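Local coordinates for protein galactose mutarotase related enzyme (Lactobacillus acidophilus, PDB 3DCD) that probably binds carbohydrate and may act as a sugar isomerase of the aldose 1-epimerase kind, though its function has not been established, at residues N228-D233 with S288-S293; V237-Q242 with V250-W255. One frame throughout, in Å; residues are numbered along the deposited sequence.

Overall arrangement
Contact 1 joins two neighbouring strands, 226-232 and 282-292, in the middle of a long antiparallel sheet. Contact 2 is a beta hairpin of strands 236-240 and 249-256 in the second sheet, nested within the chain loop that contact 1 closes. Their centres lie 13 Å apart, and the sheets pack directly on each other: Val229 CB is 4.0 Å from Ile252 CG2, and Thr231 CG2 is 4.0 Å from Pro254 CG. Val229 thus serves both the pairing in contact 1 and the core beneath contact 2. The other face of the hairpin, with Trp240 and Glu253, turns away from contact 1, consistent with the sugar-binding side of aldose 1-epimerases.

Contact 1: N228-D233 with S288-S293; sequences NVWTRD and SMTYHS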
loop_
_atom_site.group_PDB
_atom_site.type_symbol
_atom_site.label_atom_id
_atom_site.label_comp_id
_atom_site.label_asym_id
_atom_site.label_seq_id
_atom_site.Cartn_x
_atom_site.Cartn_y
_atom_site.Cartn_z
ATOM N N ASN A 228 7.905 -11.072 -0.766
ATOM C CA ASN A 228 8.477 -10.229 -1.811
ATOM C C ASN A 228 7.434 -9.325 -2.443
ATOM O O ASN A 228 6.350 -9.798 -2.802
ATOM C CB ASN A 228 9.138 -11.106 -2.853
ATOM C CG ASN A 228 10.256 -10.408 -3.541
ATOM O OD1 ASN A 228 10.042 -9.495 -4.351
ATOM N ND2 ASN A 228 11.475 -10.806 -3.209
ATOM N N VAL A 229 7.722 -8.018 -2.525
ATOM C CA VAL A 229 6.784 -7.077 -3.119
ATOM C C VAL A 229 7.426 -6.457 -4.361
ATOM O O VAL A 229 8.434 -5.753 -4.260
ATOM C CB VAL A 229 6.365 -5.952 -2.127
ATOM C CG1 VAL A 229 5.380 -5.007 -2.778
ATOM C CG2 VAL A 229 5.717 -6.561 -0.864
ATOM N N TRP A 230 6.836 -6.740 -5.518
ATOM C CA TRP A 230 7.302 -6.172 -6.783
ATOM C C TRP A 230 6.450 -4.917 -7.023
ATOM O O TRP A 230 5.214 -4.999 -7.151
ATOM C CB TRP A 230 7.101 -7.186 -7.908
ATOM C CG TRP A 230 7.734 -8.530 -7.617
ATOM C CD1 TRP A 230 7.352 -9.440 -6.648
ATOM C CD2 TRP A 230 8.842 -9.122 -8.298
ATOM N NE1 TRP A 230 8.171 -10.541 -6.679
ATOM C CE2 TRP A 230 9.087 -10.383 -7.687
ATOM C CE3 TRP A 230 9.651 -8.720 -9.367
ATOM C CZ2 TRP A 230 10.113 -11.238 -8.111
ATOM C CZ3 TRP A 230 10.679 -9.572 -9.790
ATOM C CH2 TRP A 230 10.896 -10.821 -9.166
ATOM N N THR A 231 7.101 -3.755 -7.076
ATOM C CA THR A 231 6.374 -2.473 -7.073
ATOM C C THR A 231 6.124 -1.942 -8.475
ATOM O O THR A 231 5.605 -0.830 -8.641
ATOM C CB THR A 231 7.132 -1.410 -6.264
ATOM O OG1 THR A 231 8.459 -1.288 -6.792
ATOM C CG2 THR A 231 7.218 -1.812 -4.758
ATOM N N ARG A 232 6.503 -2.735 -9.483
ATOM C CA ARG A 232 6.311 -2.361 -10.885
ATOM C C ARG A 232 6.792 -0.915 -11.100
ATOM O O ARG A 232 7.936 -0.589 -10.757
ATOM C CB ARG A 232 4.845 -2.575 -11.282
ATOM C CG ARG A 232 4.372 -4.031 -11.056
ATOM C CD ARG A 232 2.983 -4.277 -11.660
ATOM N NE ARG A 232 2.330 -5.449 -11.074
ATOM C CZ ARG A 232 1.014 -5.637 -11.073
ATOM N NH1 ARG A 232 0.208 -4.744 -11.628
ATOM N NH2 ARG A 232 0.496 -6.718 -10.525
ATOM N N ASP A 233 5.937 -0.045 -11.628
ATOM C CA ASP A 233 6.360 1.316 -11.936
ATOM C C ASP A 233 6.057 2.344 -10.843
ATOM O O ASP A 233 6.036 3.555 -11.116
ATOM C CB ASP A 233 5.772 1.773 -13.276
ATOM C CG ASP A 233 4.235 1.802 -13.290
ATOM O OD1 ASP A 233 3.552 1.400 -12.304
ATOM O OD2 ASP A 233 3.700 2.242 -14.327
ATOM N N SER A 288 2.729 -6.718 -6.995
ATOM C CA SER A 288 2.585 -8.150 -6.805
ATOM C C SER A 288 3.314 -8.602 -5.551
ATOM O O SER A 288 4.361 -8.055 -5.210
ATOM C CB SER A 288 3.127 -8.908 -8.007
ATOM O OG SER A 288 2.449 -8.471 -9.169
HETATM N N MSE A 289 2.762 -9.611 -4.884
HETATM C CA MSE A 289 3.329 -10.083 -3.628
HETATM C C MSE A 289 3.491 -11.583 -3.731
HETATM O O MSE A 289 2.569 -12.265 -4.170
HETATM C CB MSE A 289 2.387 -9.759 -2.463
HETATM C CG MSE A 289 2.245 -8.270 -2.113
HETATM SE SE MSE A 289 0.602 -7.886 -1.124
HETATM C CE MSE A 289 -0.654 -8.088 -2.643
ATOM N N THR A 290 4.655 -12.099 -3.331
ATOM C CA THR A 290 4.826 -13.548 -3.169
ATOM C C THR A 290 5.101 -13.870 -1.692
ATOM O O THR A 290 5.721 -13.074 -0.980
ATOM C CB THR A 290 5.949 -14.123 -4.050
ATOM O OG1 THR A 290 7.220 -13.626 -3.596
ATOM C CG2 THR A 290 5.743 -13.707 -5.505
ATOM N N TYR A 291 4.627 -15.023 -1.248
ATOM C CA TYR A 291 4.736 -15.412 0.149
ATOM C C TYR A 291 5.411 -16.764 0.318
ATOM O O TYR A 291 5.086 -17.715 -0.397
ATOM C CB TYR A 291 3.346 -15.495 0.772
ATOM C CG TYR A 291 2.459 -14.308 0.454
ATOM C CD1 TYR A 291 2.428 -13.195 1.290
ATOM C CD2 TYR A 291 1.667 -14.300 -0.686
ATOM C CE1 TYR A 291 1.611 -12.080 0.996
ATOM C CE2 TYR A 291 0.850 -13.201 -0.990
ATOM C CZ TYR A 291 0.829 -12.104 -0.143
ATOM O OH TYR A 291 0.013 -11.041 -0.445
ATOM N N HIS A 292 6.321 -16.842 1.281
ATOM C CA HIS A 292 6.937 -18.110 1.665
ATOM C C HIS A 292 6.958 -18.228 3.185
ATOM O O HIS A 292 7.366 -17.285 3.887
ATOM C CB HIS A 292 8.343 -18.273 1.096
ATOM C CG HIS A 292 8.825 -19.693 1.119
ATOM N ND1 HIS A 292 9.152 -20.352 2.290
ATOM C CD2 HIS A 292 8.994 -20.589 0.120
ATOM C CE1 HIS A 292 9.513 -21.593 2.003
ATOM N NE2 HIS A 292 9.438 -21.755 0.690
ATOM N N SER A 293 6.490 -19.385 3.668
ATOM C CA SER A 293 6.422 -19.697 5.084
ATOM C C SER A 293 7.792 -19.846 5.741
ATOM O O SER A 293 8.807 -19.973 5.075
ATOM C CB SER A 293 5.629 -20.992 5.281
ATOM O OG SER A 293 4.295 -20.838 4.796
#
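Asn228 faces Thr290 and Trp230 faces Ser288 as hydrogen-bonded pairs of an antiparallel sheet, the strand axes 4.7 Å apart at their closest and 167° from one another. Each pair exchanges two backbone N-H...O bonds, the shortest from Trp230 N to Ser288 O at 2.8 Å. Between them Val229 and Met289 form the non-hydrogen-bonded pair. Their side chains lie side by side and point the same way, Val229 CG2 resting 4.1 Å from CG of Met289, which is present as selenomethionine. A branched valine and a long flexible methionine suit this buried side, where both pack on Phe146 of the opposing sheet.

The other face is more polar. Thr290 sets OG1 between its backbone N and carbonyl carbon (chi1 67°), which brings the hydroxyl oxygen 3.3 Å from Asn228 CB. Its methyl, CG2, reaches instead toward the indole, 4.2 Å from Trp230 NE1. Ser288 O, already held by Trp230 N, also lies in the plane of the indole, 3.6 Å from CD1 at the edge. Within the strand, the Asn228 amide oxygen OD1 sits 3.1 Å above the plane of the Trp230 ring, toward its rim, without making a hydrogen bond to it.

Beyond the paired residues, Arg232 reaches back with a chain extended from CG to NE. NH2 donates a nearly straight bond (170°) to Ser288 OG at 3.0 Å, with the oxygen in the guanidinium plane. An alanine here would probably leave Ser288 OG without this donor and take away the weak, long ion pair with Glu123. A small serine gives the arginine a hydroxyl close to the backbone, and so the cationic group is anchored by a neutral acceptor, with Glu123 adding at most weak electrostatic support.

Contact 2: V237-Q242 with V250-W255; sequences VGIWSQ and VCIEPW
The six-membered ring of Trp255 lies over Gly238, whose CA sits 4.2 Å from the ring centroid and only 16° off its normal, a CH-pi contact. The indole fills the hollow that the missing side chain leaves: with the ring where it is, even a CB on Gly238 would lie 2.6 Å from Trp255 CZ2, and glycine's lack of a side chain suits this close approach. Beside it Glu253, its chain extended beyond CG, lies on the same face, CB 3.4 Å from Gly238 O, and its OE1 takes a weak hydrogen bond from Trp255 NE1. The other oxygen, OE2, comes 3.3 Å from Trp240 CB, with the carboxylate plane nearly perpendicular to the indole.

Gly238 with Glu253 and Trp240 with Cys251 are the hydrogen-bonded pairs of this antiparallel beta hairpin, part of the aldose 1-epimerase beta sandwich. Trp240 holds CG anti to its backbone N (chi1 172°), and the second torsion (chi2 84°) turns the ring edge to Cys251. The sulfur lies in the ring plane, 3.7 Å from CE3, slim enough to fit alongside the indole. Trp42 meets Trp240 edge-to-face and also touches Cys251, while His143 packs against both Cys251 and Glu253.

On the opposite face the bumps are aliphatic. Ile252 CG2 faces the shallow notch formed by two side-chain ends of the partner strand, 3.9 Å from Val237 CG2 and 4.2 Å from Ile239 CD1. Ile239 turns its other branch, CG2, to Val250 CG2 at 3.8 Å; branching at CB lets one isoleucine touch two neighbours. Ile252 then reaches on to Val216 and Leu218 of the facing sheet.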
loop_
_atom_site.group_PDB
_atom_site.type_symbol
_atom_site.label_atom_id
_atom_site.label_comp_id
_atom_site.label_asym_id
_atom_site.label_seq_id
_atom_site.Cartn_x
_atom_site.Cartn_y
_atom_site.Cartn_z
ATOM N N VAL A 237 8.020 4.002 -2.636
ATOM C CA VAL A 237 7.541 2.969 -1.711
ATOM C C VAL A 237 7.706 3.475 -0.279
ATOM O O VAL A 237 8.735 4.081 0.067
ATOM C CB VAL A 237 8.262 1.596 -1.940
ATOM C CG1 VAL A 237 9.768 1.690 -1.651
ATOM C CG2 VAL A 237 7.635 0.471 -1.064
ATOM N N GLY A 238 6.692 3.261 0.550
ATOM C CA GLY A 238 6.840 3.571 1.973
ATOM C C GLY A 238 6.986 2.298 2.783
ATOM O O GLY A 238 6.309 1.302 2.512
ATOM N N ILE A 239 7.879 2.331 3.768
ATOM C CA ILE A 239 8.038 1.238 4.733
ATOM C C ILE A 239 7.652 1.808 6.096
ATOM O O ILE A 239 8.190 2.847 6.501
ATOM C CB ILE A 239 9.515 0.691 4.824
ATOM C CG1 ILE A 239 10.212 0.579 3.446
ATOM C CG2 ILE A 239 9.553 -0.649 5.610
ATOM C CD1 ILE A 239 9.571 -0.386 2.448
ATOM N N TRP A 240 6.754 1.129 6.818
ATOM C CA TRP A 240 6.224 1.692 8.052
ATOM C C TRP A 240 5.780 0.602 9.027
ATOM O O TRP A 240 5.276 -0.442 8.622
ATOM C CB TRP A 240 5.026 2.615 7.724
ATOM C CG TRP A 240 4.224 3.132 8.922
ATOM C CD1 TRP A 240 4.503 4.229 9.704
ATOM C CD2 TRP A 240 3.026 2.558 9.455
ATOM N NE1 TRP A 240 3.534 4.374 10.687
ATOM C CE2 TRP A 240 2.618 3.363 10.552
ATOM C CE3 TRP A 240 2.248 1.445 9.104
ATOM C CZ2 TRP A 240 1.483 3.074 11.310
ATOM C CZ3 TRP A 240 1.106 1.162 9.862
ATOM C CH2 TRP A 240 0.737 1.979 10.947
ATOM N N SER A 241 5.957 0.867 10.312
ATOM C CA SER A 241 5.226 0.122 11.339
ATOM C C SER A 241 4.857 1.112 12.455
ATOM O O SER A 241 5.391 2.232 12.484
ATOM C CB SER A 241 6.064 -1.047 11.850
ATOM O OG SER A 241 5.280 -1.926 12.655
ATOM N N GLN A 242 3.956 0.713 13.354
ATOM C CA GLN A 242 3.409 1.648 14.358
ATOM C C GLN A 242 4.482 2.064 15.353
ATOM O O GLN A 242 5.417 1.304 15.635
ATOM C CB GLN A 242 2.194 1.033 15.084
ATOM C CG GLN A 242 1.360 2.018 15.933
ATOM C CD GLN A 242 0.880 3.208 15.126
ATOM O OE1 GLN A 242 1.613 4.164 14.926
ATOM N NE2 GLN A 242 -0.341 3.133 14.636
ATOM N N VAL A 250 5.186 -5.224 9.623
ATOM C CA VAL A 250 5.714 -4.088 8.877
ATOM C C VAL A 250 4.852 -3.938 7.637
ATOM O O VAL A 250 4.380 -4.951 7.091
ATOM C CB VAL A 250 7.224 -4.283 8.535
ATOM C CG1 VAL A 250 7.442 -5.396 7.484
ATOM C CG2 VAL A 250 7.864 -2.934 8.077
ATOM N N CYS A 251 4.638 -2.698 7.193
ATOM C CA CYS A 251 3.953 -2.467 5.921
ATOM C C CYS A 251 4.967 -2.069 4.853
ATOM O O CYS A 251 5.920 -1.315 5.124
ATOM C CB CYS A 251 2.918 -1.333 6.040
ATOM S SG CYS A 251 1.562 -1.624 7.203
ATOM N N ILE A 252 4.747 -2.573 3.643
ATOM C CA ILE A 252 5.528 -2.193 2.446
ATOM C C ILE A 252 4.487 -1.638 1.495
ATOM O O ILE A 252 3.593 -2.362 1.053
ATOM C CB ILE A 252 6.266 -3.410 1.842
ATOM C CG1 ILE A 252 7.239 -3.991 2.882
ATOM C CG2 ILE A 252 6.993 -3.014 0.529
ATOM C CD1 ILE A 252 7.907 -5.306 2.474
ATOM N N GLU A 253 4.568 -0.334 1.233
ATOM C CA GLU A 253 3.480 0.407 0.594
ATOM C C GLU A 253 3.885 1.004 -0.778
ATOM O O GLU A 253 4.474 2.085 -0.822
ATOM C CB GLU A 253 3.023 1.552 1.506
ATOM C CG GLU A 253 2.884 1.211 3.007
ATOM C CD GLU A 253 2.644 2.457 3.866
ATOM O OE1 GLU A 253 2.055 3.453 3.370
ATOM O OE2 GLU A 253 3.010 2.427 5.059
ATOM N N PRO A 254 3.541 0.326 -1.887
ATOM C CA PRO A 254 3.837 0.921 -3.209
ATOM C C PRO A 254 2.862 2.062 -3.480
ATOM O O PRO A 254 1.656 1.901 -3.310
ATOM C CB PRO A 254 3.609 -0.258 -4.187
ATOM C CG PRO A 254 3.539 -1.511 -3.300
ATOM C CD PRO A 254 2.899 -0.985 -2.024
ATOM N N TRP A 255 3.393 3.213 -3.883
ATOM C CA TRP A 255 2.630 4.441 -3.984
ATOM C C TRP A 255 2.775 5.065 -5.363
ATOM O O TRP A 255 3.900 5.234 -5.855
ATOM C CB TRP A 255 3.160 5.491 -2.995
ATOM C CG TRP A 255 2.944 5.257 -1.517
ATOM C CD1 TRP A 255 2.058 4.399 -0.906
ATOM C CD2 TRP A 255 3.612 5.965 -0.472
ATOM N NE1 TRP A 255 2.161 4.526 0.489
ATOM C CE2 TRP A 255 3.113 5.477 0.766
ATOM C CE3 TRP A 255 4.595 6.979 -0.466
ATOM C CZ2 TRP A 255 3.574 5.957 1.999
ATOM C CZ3 TRP A 255 5.051 7.458 0.768
ATOM C CH2 TRP A 255 4.532 6.949 1.981
#